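Local atomic coordinates of putative lipoprotein (Bacteroides thetaiotaomicron, PDB entry 4Q1Z), a protein that is of unknown function but, as a putative lipoprotein of the DUF4876 family built from two domains, is probably tethered to a membrane of its gut-dwelling bacterium. Residues Y266-W277 with A300-V311. Residues are numbered along the deposited sequence; the frame is centred on the assembly and turned at random.
Sequences YVIFRVPEGEAW and AKIPIKYVLDAV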
loop_
_atom_site.group_PDB
_atom_site.type_symbol
_atom_site.label_atom_id
_atom_site.label_comp_id
_atom_site.label_asym_id
_atom_site.label_seq_id
_atom_site.Cartn_x
_atom_site.Cartn_y
_atom_site.Cartn_z
ATOM N N TYR A 266 4.862 0.457 -10.626
ATOM C CA TYR A 266 4.232 1.497 -9.782
ATOM C C TYR A 266 4.929 1.661 -8.460
ATOM O O TYR A 266 5.257 0.670 -7.822
ATOM C CB TYR A 266 2.741 1.120 -9.518
ATOM C CG TYR A 266 2.039 0.563 -10.746
ATOM C CD1 TYR A 266 1.746 1.382 -11.840
ATOM C CD2 TYR A 266 1.720 -0.791 -10.839
ATOM C CE1 TYR A 266 1.154 0.868 -12.994
ATOM C CE2 TYR A 266 1.079 -1.307 -11.977
ATOM C CZ TYR A 266 0.827 -0.477 -13.065
ATOM O OH TYR A 266 0.238 -0.958 -14.211
ATOM N N VAL A 267 5.110 2.909 -8.015
ATOM C CA VAL A 267 5.684 3.216 -6.699
ATOM C C VAL A 267 4.914 4.349 -6.027
ATOM O O VAL A 267 4.476 5.293 -6.685
ATOM C CB VAL A 267 7.222 3.550 -6.680
ATOM C CG1 VAL A 267 8.085 2.339 -7.029
ATOM C CG2 VAL A 267 7.571 4.751 -7.553
ATOM N N ILE A 268 4.822 4.274 -4.692
ATOM C CA ILE A 268 4.344 5.354 -3.835
ATOM C C ILE A 268 5.487 5.630 -2.879
ATOM O O ILE A 268 6.110 4.681 -2.372
ATOM C CB ILE A 268 2.973 5.183 -3.148
ATOM C CG1 ILE A 268 2.837 3.819 -2.395
ATOM C CG2 ILE A 268 1.827 5.478 -4.170
ATOM C CD1 ILE A 268 1.770 3.771 -1.347
ATOM N N PHE A 269 5.836 6.913 -2.699
ATOM C CA PHE A 269 6.986 7.264 -1.864
ATOM C C PHE A 269 6.788 8.589 -1.125
ATOM O O PHE A 269 6.087 9.503 -1.595
ATOM C CB PHE A 269 8.278 7.277 -2.684
ATOM C CG PHE A 269 8.373 8.270 -3.824
ATOM C CD1 PHE A 269 7.844 7.968 -5.082
ATOM C CD2 PHE A 269 9.075 9.478 -3.668
ATOM C CE1 PHE A 269 7.985 8.860 -6.149
ATOM C CE2 PHE A 269 9.208 10.366 -4.733
ATOM C CZ PHE A 269 8.690 10.037 -5.975
ATOM N N ARG A 270 7.418 8.653 0.059
ATOM C CA ARG A 270 7.355 9.804 0.960
ATOM C C ARG A 270 8.729 10.455 1.103
ATOM O O ARG A 270 9.728 9.780 1.317
ATOM C CB ARG A 270 6.813 9.370 2.344
ATOM C CG ARG A 270 6.235 10.512 3.176
ATOM C CD ARG A 270 5.978 10.095 4.616
ATOM N NE ARG A 270 5.138 11.063 5.326
ATOM C CZ ARG A 270 5.597 12.116 6.000
ATOM N NH1 ARG A 270 6.902 12.356 6.065
ATOM N NH2 ARG A 270 4.755 12.938 6.612
ATOM N N VAL A 271 8.776 11.773 0.970
ATOM C CA VAL A 271 10.018 12.543 1.120
ATOM C C VAL A 271 9.982 13.061 2.561
ATOM O O VAL A 271 9.006 13.710 2.937
ATOM C CB VAL A 271 10.219 13.666 0.052
ATOM C CG1 VAL A 271 11.472 14.489 0.343
ATOM C CG2 VAL A 271 10.302 13.077 -1.349
ATOM N N PRO A 272 10.982 12.729 3.403
ATOM C CA PRO A 272 10.939 13.169 4.813
ATOM C C PRO A 272 10.940 14.683 4.995
ATOM O O PRO A 272 11.613 15.410 4.259
ATOM C CB PRO A 272 12.213 12.563 5.428
ATOM C CG PRO A 272 12.646 11.521 4.498
ATOM C CD PRO A 272 12.200 11.947 3.134
ATOM N N GLU A 273 10.165 15.143 5.994
ATOM C CA GLU A 273 10.059 16.549 6.385
ATOM C C GLU A 273 11.473 17.025 6.764
ATOM O O GLU A 273 12.122 16.427 7.634
ATOM C CB GLU A 273 9.032 16.714 7.535
ATOM C CG GLU A 273 8.867 18.129 8.087
ATOM C CD GLU A 273 8.406 19.218 7.132
ATOM O OE1 GLU A 273 7.366 19.030 6.459
ATOM O OE2 GLU A 273 9.061 20.286 7.099
ATOM N N GLY A 274 11.961 18.017 6.025
ATOM C CA GLY A 274 13.311 18.545 6.191
ATOM C C GLY A 274 14.168 18.239 4.982
ATOM O O GLY A 274 14.879 19.128 4.496
ATOM N N GLU A 275 14.085 16.977 4.473
ATOM C CA GLU A 275 14.808 16.540 3.279
ATOM C C GLU A 275 14.196 17.167 2.047
ATOM O O GLU A 275 12.983 17.340 1.991
ATOM C CB GLU A 275 14.823 15.013 3.142
ATOM C CG GLU A 275 15.942 14.351 3.930
ATOM C CD GLU A 275 16.341 12.964 3.457
ATOM O OE1 GLU A 275 16.958 12.850 2.371
ATOM O OE2 GLU A 275 16.096 11.997 4.214
ATOM N N ALA A 276 15.042 17.548 1.082
ATOM C CA ALA A 276 14.627 18.150 -0.174
ATOM C C ALA A 276 14.790 17.164 -1.326
ATOM O O ALA A 276 15.734 16.372 -1.340
ATOM C CB ALA A 276 15.435 19.400 -0.439
ATOM N N TRP A 277 13.846 17.195 -2.273
ATOM C CA TRP A 277 13.842 16.352 -3.464
ATOM C C TRP A 277 13.115 17.073 -4.613
ATOM O O TRP A 277 11.874 17.174 -4.619
ATOM C CB TRP A 277 13.212 14.973 -3.180
ATOM C CG TRP A 277 13.269 14.039 -4.358
ATOM C CD1 TRP A 277 14.359 13.360 -4.812
ATOM C CD2 TRP A 277 12.188 13.709 -5.254
ATOM N NE1 TRP A 277 14.032 12.632 -5.940
ATOM C CE2 TRP A 277 12.702 12.812 -6.220
ATOM C CE3 TRP A 277 10.824 14.073 -5.323
ATOM C CZ2 TRP A 277 11.908 12.266 -7.233
ATOM C CZ3 TRP A 277 10.038 13.531 -6.329
ATOM C CH2 TRP A 277 10.573 12.623 -7.255
ATOM N N ALA A 300 13.113 10.821 -13.476
ATOM C CA ALA A 300 13.315 11.345 -12.112
ATOM C C ALA A 300 13.962 10.304 -11.264
ATOM O O ALA A 300 13.558 9.144 -11.301
ATOM C CB ALA A 300 11.989 11.774 -11.499
ATOM N N LYS A 301 14.995 10.704 -10.522
ATOM C CA LYS A 301 15.729 9.811 -9.624
ATOM C C LYS A 301 14.959 9.705 -8.334
ATOM O O LYS A 301 14.913 10.652 -7.556
ATOM C CB LYS A 301 17.177 10.281 -9.400
ATOM C CG LYS A 301 18.072 10.041 -10.603
ATOM C CD LYS A 301 19.480 10.473 -10.263
ATOM C CE LYS A 301 20.241 10.921 -11.495
ATOM N NZ LYS A 301 21.616 11.382 -11.176
ATOM N N ILE A 302 14.289 8.565 -8.149
ATOM C CA ILE A 302 13.484 8.300 -6.960
ATOM C C ILE A 302 14.338 7.528 -5.942
ATOM O O ILE A 302 14.658 6.363 -6.198
ATOM C CB ILE A 302 12.177 7.551 -7.339
ATOM C CG1 ILE A 302 11.278 8.435 -8.263
ATOM C CG2 ILE A 302 11.414 7.046 -6.089
ATOM C CD1 ILE A 302 10.331 7.667 -9.118
ATOM N N PRO A 303 14.715 8.133 -4.783
ATOM C CA PRO A 303 15.479 7.378 -3.777
ATOM C C PRO A 303 14.695 6.167 -3.269
ATOM O O PRO A 303 13.559 6.288 -2.777
ATOM C CB PRO A 303 15.721 8.422 -2.672
ATOM C CG PRO A 303 15.654 9.740 -3.404
ATOM C CD PRO A 303 14.479 9.509 -4.315
ATOM N N ILE A 304 15.303 4.988 -3.427
ATOM C CA ILE A 304 14.784 3.688 -2.982
ATOM C C ILE A 304 14.397 3.741 -1.467
ATOM O O ILE A 304 13.405 3.135 -1.059
ATOM C CB ILE A 304 15.861 2.600 -3.297
ATOM C CG1 ILE A 304 15.739 2.127 -4.762
ATOM C CG2 ILE A 304 15.846 1.429 -2.321
ATOM C CD1 ILE A 304 17.027 1.435 -5.320
ATOM N N LYS A 305 15.144 4.514 -0.674
ATOM C CA LYS A 305 14.929 4.665 0.766
ATOM C C LYS A 305 13.611 5.423 1.088
ATOM O O LYS A 305 13.164 5.386 2.237
ATOM C CB LYS A 305 16.145 5.354 1.432
ATOM C CG LYS A 305 16.453 6.782 0.955
ATOM C CD LYS A 305 17.362 7.526 1.937
ATOM C CE LYS A 305 17.866 8.839 1.388
ATOM N NZ LYS A 305 18.657 9.619 2.385
ATOM N N TYR A 306 13.012 6.116 0.089
ATOM C CA TYR A 306 11.771 6.874 0.280
ATOM C C TYR A 306 10.519 6.051 -0.044
ATOM O O TYR A 306 9.412 6.447 0.325
ATOM C CB TYR A 306 11.757 8.101 -0.639
ATOM C CG TYR A 306 12.653 9.286 -0.309
ATOM C CD1 TYR A 306 13.410 9.319 0.860
ATOM C CD2 TYR A 306 12.750 10.371 -1.178
ATOM C CE1 TYR A 306 14.266 10.386 1.133
ATOM C CE2 TYR A 306 13.572 11.461 -0.892
ATOM C CZ TYR A 306 14.318 11.469 0.265
ATOM O OH TYR A 306 15.115 12.554 0.513
ATOM N N VAL A 307 10.693 4.928 -0.750
ATOM C CA VAL A 307 9.609 4.108 -1.248
ATOM C C VAL A 307 8.849 3.367 -0.101
ATOM O O VAL A 307 9.430 2.635 0.688
ATOM C CB VAL A 307 10.088 3.155 -2.384
ATOM C CG1 VAL A 307 8.932 2.338 -2.944
ATOM C CG2 VAL A 307 10.740 3.950 -3.509
ATOM N N LEU A 308 7.517 3.577 -0.071
ATOM C CA LEU A 308 6.536 2.996 0.847
ATOM C C LEU A 308 6.021 1.653 0.289
ATOM O O LEU A 308 5.876 0.692 1.060
ATOM C CB LEU A 308 5.379 3.992 1.057
ATOM C CG LEU A 308 5.681 5.230 1.896
ATOM C CD1 LEU A 308 4.531 6.181 1.885
ATOM C CD2 LEU A 308 5.994 4.862 3.326
ATOM N N ASP A 309 5.759 1.585 -1.058
ATOM C CA ASP A 309 5.369 0.349 -1.743
ATOM C C ASP A 309 5.712 0.423 -3.236
ATOM O O ASP A 309 5.614 1.489 -3.838
ATOM C CB ASP A 309 3.871 -0.015 -1.538
ATOM C CG ASP A 309 3.461 -1.473 -1.867
ATOM O OD1 ASP A 309 4.317 -2.376 -1.780
ATOM O OD2 ASP A 309 2.268 -1.712 -2.109
ATOM N N ALA A 310 6.073 -0.727 -3.823
ATOM C CA ALA A 310 6.391 -0.909 -5.239
ATOM C C ALA A 310 5.770 -2.184 -5.775
ATOM O O ALA A 310 5.777 -3.202 -5.093
ATOM C CB ALA A 310 7.892 -0.945 -5.432
ATOM N N VAL A 311 5.182 -2.124 -6.978
ATOM C CA VAL A 311 4.549 -3.273 -7.653
ATOM C C VAL A 311 5.061 -3.361 -9.093
ATOM O O VAL A 311 4.826 -2.451 -9.901
ATOM C CB VAL A 311 2.988 -3.238 -7.611
ATOM C CG1 VAL A 311 2.379 -4.485 -8.273
ATOM C CG2 VAL A 311 2.486 -3.092 -6.182
#
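Tyr266 to Phe269 pair with Val307 to Val311 as antiparallel strands at one margin of the large mixed sheet, and a classic beta bulge interrupts the ladder near its end, a worked example of how a sheet edge passes into packed loops. Tyr266 and Val311 form a hydrogen-bonded pair, and Ile268 N gives a nearly straight bond to Asp309 O (3.0 Å, 165°). At the bulge, Leu308 and Asp309 both face Ile268: its carbonyl O takes Leu308 N at 2.9 Å and, weakly, Asp309 N. The register thereby slips by one, and Phe269 comes opposite Val307. Asp309 turns its carboxylate to Arg347 and the backbone N of Phe110.

Beyond the bulge Arg270 N still bonds Tyr306 O (3.0 Å), and side chains carry most of the rest. With CG between its backbone N and carbonyl carbon (chi1 62°), Phe269 lays one ring face on Ile302, whose CG2 sits 3.8 Å from the ring centroid in a CH-pi contact. Tyr306, from the 3-10 turn 304-306, packs against the loop after Phe269: Val271 CA and Pro272 CD lie over one ring face, the latter 3.3 Å from Tyr306 CE1, Pro303 CB lies over the opposite one, and the hydroxyl donates to Glu275 OE1 at 2.6 Å, from above the carboxylate plane. With a phenylalanine in place of Tyr306, Glu275 would probably lose its short hydroxyl partner, leaving a long salt bridge to Lys305 across this contact. The Trp277 indole reaches the separate three-stranded sheet containing Ala300 to Pro303, its NE1 bonding Lys301 O at 2.7 Å, nearly in the ring plane.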